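PDB 5GV0: lysosome-associated membrane glycoprotein 1 from Mus musculus, which is a heavily glycosylated protein of the lysosomal membrane, seen here as its membrane-proximal luminal domain, and probably assembles with other LAMP molecules. Local coordinates for residues I127-S130 with K131-L135. Numbering follows the deposited sequence.
Sequences IFVS and KMLSL. With NAG (2-acetamido-2-deoxy-beta-D-glucopyranose), chain D.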
ATOM      1  N   ILE A 127      -8.232  -3.722   3.547  1.00 11.06           N
ATOM      2  CA  ILE A 127      -8.700  -2.566   2.795  1.00 11.65           C
ATOM      3  C   ILE A 127      -9.368  -3.004   1.501  1.00 11.28           C
ATOM      4  O   ILE A 127      -8.735  -3.601   0.635  1.00 12.16           O
ATOM      5  CB  ILE A 127      -7.555  -1.601   2.473  1.00 10.81           C
ATOM      6  CG1 ILE A 127      -6.880  -1.122   3.760  1.00 12.49           C
ATOM      7  CG2 ILE A 127      -8.082  -0.414   1.676  1.00 12.43           C
ATOM      8  CD1 ILE A 127      -5.632  -0.279   3.511  1.00 13.72           C
ATOM      9  N   PHE A 128     -10.662  -2.719   1.387  1.00  9.89           N
ATOM     10  CA  PHE A 128     -11.424  -3.032   0.189  1.00  9.94           C
ATOM     11  C   PHE A 128     -10.889  -2.233  -0.995  1.00  9.92           C
ATOM     12  O   PHE A 128     -10.807  -1.010  -0.937  1.00 11.75           O
ATOM     13  CB  PHE A 128     -12.910  -2.723   0.434  1.00  9.92           C
ATOM     14  CG  PHE A 128     -13.827  -3.044  -0.720  1.00 10.04           C
ATOM     15  CD1 PHE A 128     -13.947  -2.183  -1.803  1.00 11.58           C
ATOM     16  CD2 PHE A 128     -14.632  -4.177  -0.684  1.00 12.66           C
ATOM     17  CE1 PHE A 128     -14.818  -2.468  -2.846  1.00 13.10           C
ATOM     18  CE2 PHE A 128     -15.511  -4.462  -1.725  1.00 13.26           C
ATOM     19  CZ  PHE A 128     -15.601  -3.605  -2.803  1.00 11.49           C
ATOM     20  N   VAL A 129     -10.510  -2.928  -2.061  1.00  9.11           N
ATOM     21  CA  VAL A 129     -10.108  -2.258  -3.296  1.00  9.01           C
ATOM     22  C   VAL A 129     -11.184  -2.488  -4.358  1.00  8.95           C
ATOM     23  O   VAL A 129     -11.678  -1.539  -4.963  1.00  9.85           O
ATOM     24  CB  VAL A 129      -8.731  -2.744  -3.793  1.00  9.47           C
ATOM     25  CG1 VAL A 129      -8.371  -2.073  -5.104  1.00  9.94           C
ATOM     26  CG2 VAL A 129      -7.660  -2.460  -2.741  1.00 11.12           C
ATOM     27  N   SER A 130     -11.558  -3.751  -4.564  1.00  9.60           N
ATOM     28  CA  SER A 130     -12.734  -4.096  -5.366  1.00  8.51           C
ATOM     29  C   SER A 130     -13.440  -5.263  -4.704  1.00 11.67           C
ATOM     30  O   SER A 130     -12.946  -5.797  -3.707  1.00 11.81           O
ATOM     31  CB  SER A 130     -12.354  -4.460  -6.800  1.00 12.34           C
ATOM     32  OG  SER A 130     -11.792  -5.761  -6.853  1.00 14.01           O
ATOM     33  N   LYS A 131     -14.576  -5.667  -5.267  1.00 13.13           N
ATOM     34  CA  LYS A 131     -15.300  -6.844  -4.786  1.00 16.48           C
ATOM     35  C   LYS A 131     -14.394  -8.051  -4.699  1.00 17.01           C
ATOM     36  O   LYS A 131     -14.572  -8.905  -3.825  1.00 20.01           O
ATOM     37  CB  LYS A 131     -16.484  -7.179  -5.701  1.00 16.61           C
ATOM     38  CG  LYS A 131     -17.643  -6.240  -5.583  1.00 18.59           C
ATOM     39  CD  LYS A 131     -18.814  -6.775  -6.378  1.00 14.02           C
ATOM     40  CE  LYS A 131     -19.938  -5.764  -6.439  1.00 25.48           C
ATOM     41  NZ  LYS A 131     -21.065  -6.305  -7.242  1.00 24.97           N
ATOM     42  N   MET A 132     -13.423  -8.112  -5.607  1.00 12.96           N
ATOM     43  CA  MET A 132     -12.566  -9.277  -5.754  1.00 15.73           C
ATOM     44  C   MET A 132     -11.175  -9.102  -5.154  1.00 15.13           C
ATOM     45  O   MET A 132     -10.399 -10.043  -5.131  1.00 15.73           O
ATOM     46  CB  MET A 132     -12.435  -9.628  -7.237  1.00 20.27           C
ATOM     47  CG  MET A 132     -13.759 -10.004  -7.892  1.00 21.26           C
ATOM     48  SD  MET A 132     -14.448 -11.520  -7.187  1.00 30.98           S
ATOM     49  CE  MET A 132     -15.951 -10.895  -6.450  1.00 32.61           C
ATOM     50  N   LEU A 133     -10.850  -7.909  -4.668  1.00 11.08           N
ATOM     51  CA  LEU A 133      -9.488  -7.661  -4.188  1.00 11.60           C
ATOM     52  C   LEU A 133      -9.456  -6.841  -2.911  1.00 10.31           C
ATOM     53  O   LEU A 133     -10.027  -5.752  -2.854  1.00 10.10           O
ATOM     54  CB  LEU A 133      -8.669  -6.934  -5.256  1.00 10.71           C
ATOM     55  CG  LEU A 133      -7.273  -6.463  -4.833  1.00  9.72           C
ATOM     56  CD1 LEU A 133      -6.330  -7.649  -4.638  1.00 13.81           C
ATOM     57  CD2 LEU A 133      -6.708  -5.502  -5.868  1.00 13.28           C
ATOM     58  N   SER A 134      -8.776  -7.346  -1.890  1.00  9.91           N
ATOM     59  CA  SER A 134      -8.466  -6.510  -0.741  1.00 10.08           C
ATOM     60  C   SER A 134      -6.957  -6.422  -0.564  1.00  9.12           C
ATOM     61  O   SER A 134      -6.212  -7.347  -0.915  1.00 10.67           O
ATOM     62  CB  SER A 134      -9.132  -7.032   0.538  1.00 16.88           C
ATOM     63  OG  SER A 134      -8.673  -8.326   0.871  1.00 21.72           O
ATOM     64  N   LEU A 135      -6.511  -5.279  -0.059  1.00 11.34           N
ATOM     65  CA  LEU A 135      -5.130  -5.107   0.350  1.00 10.98           C
ATOM     66  C   LEU A 135      -5.078  -5.272   1.853  1.00 12.43           C
ATOM     67  O   LEU A 135      -5.612  -4.442   2.591  1.00 12.16           O
ATOM     68  CB  LEU A 135      -4.601  -3.734  -0.058  1.00 10.23           C
ATOM     69  CG  LEU A 135      -3.203  -3.378   0.453  1.00 10.51           C
ATOM     70  CD1 LEU A 135      -2.134  -4.271  -0.170  1.00 13.94           C
ATOM     71  CD2 LEU A 135      -2.902  -1.905   0.195  1.00 13.98           C
TER
HETATM   72  C1  NAG D 403     -13.400   1.878  -3.957  1.00 10.87           C
HETATM   73  C2  NAG D 403     -14.764   1.300  -4.328  1.00 11.80           C
HETATM   74  C3  NAG D 403     -15.861   2.145  -3.694  1.00 13.43           C
HETATM   75  C4  NAG D 403     -15.643   2.265  -2.192  1.00 12.69           C
HETATM   76  C5  NAG D 403     -14.227   2.760  -1.905  1.00 12.30           C
HETATM   77  C6  NAG D 403     -13.891   2.779  -0.431  1.00 12.53           C
HETATM   78  C7  NAG D 403     -15.045   0.071  -6.444  1.00 10.35           C
HETATM   79  C8  NAG D 403     -15.276   0.191  -7.920  1.00 14.80           C
HETATM   80  N2  NAG D 403     -14.954   1.225  -5.769  1.00 11.44           N
HETATM   81  O3  NAG D 403     -17.131   1.566  -3.966  1.00 19.13           O
HETATM   82  O4  NAG D 403     -16.568   3.209  -1.663  1.00 16.85           O
HETATM   83  O5  NAG D 403     -13.268   1.897  -2.539  1.00 11.60           O
HETATM   84  O6  NAG D 403     -14.188   1.532   0.181  1.00 14.43           O
HETATM   85  O7  NAG D 403     -14.935  -1.023  -5.896  1.00 14.53           O
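V129 and S130 both give their backbone N-H to one acceptor, L133 O: V129 N lies 3.0 Å from it and S130 N comes in more nearly straight, at 165°, on a lone pair. S130 also closes the turn, since its O accepts L133 N (3.1 Å) from well above the carbonyl plane, not on a lone pair. With chi1 of 76°, S130 OG sits between its own backbone N and carbonyl carbon and takes up M132 N at 3.1 Å, an ST turn that pins the middle of the corner. V129 lies alongside L133, pointing the same way, CG1 against CD2 at 3.9 Å, while its other branch, CG2, rests on L135 CB. The F128 ring folds back over the corner: S130 O lies 3.5 Å above one face, offset toward the rim, CZ reaches K131 N obliquely, and the acetamide O7 of the NAG meets CE1 at the ring edge in plane (3.4 Å). Further from the turn, I127 and L135 exchange two backbone bonds of 2.9 Å, I127 N to L135 O and L135 N to I127 O. V129 and L135 press on V87, and L133 on L89 and I103, while N105 ND2 donates to V129 O. This is a beta hairpin with a type I turn from S130 to L133 and a classic bulge, V129 and S130 opposite L133, packed by its apolar side onto the second sheet of this LAMP luminal domain.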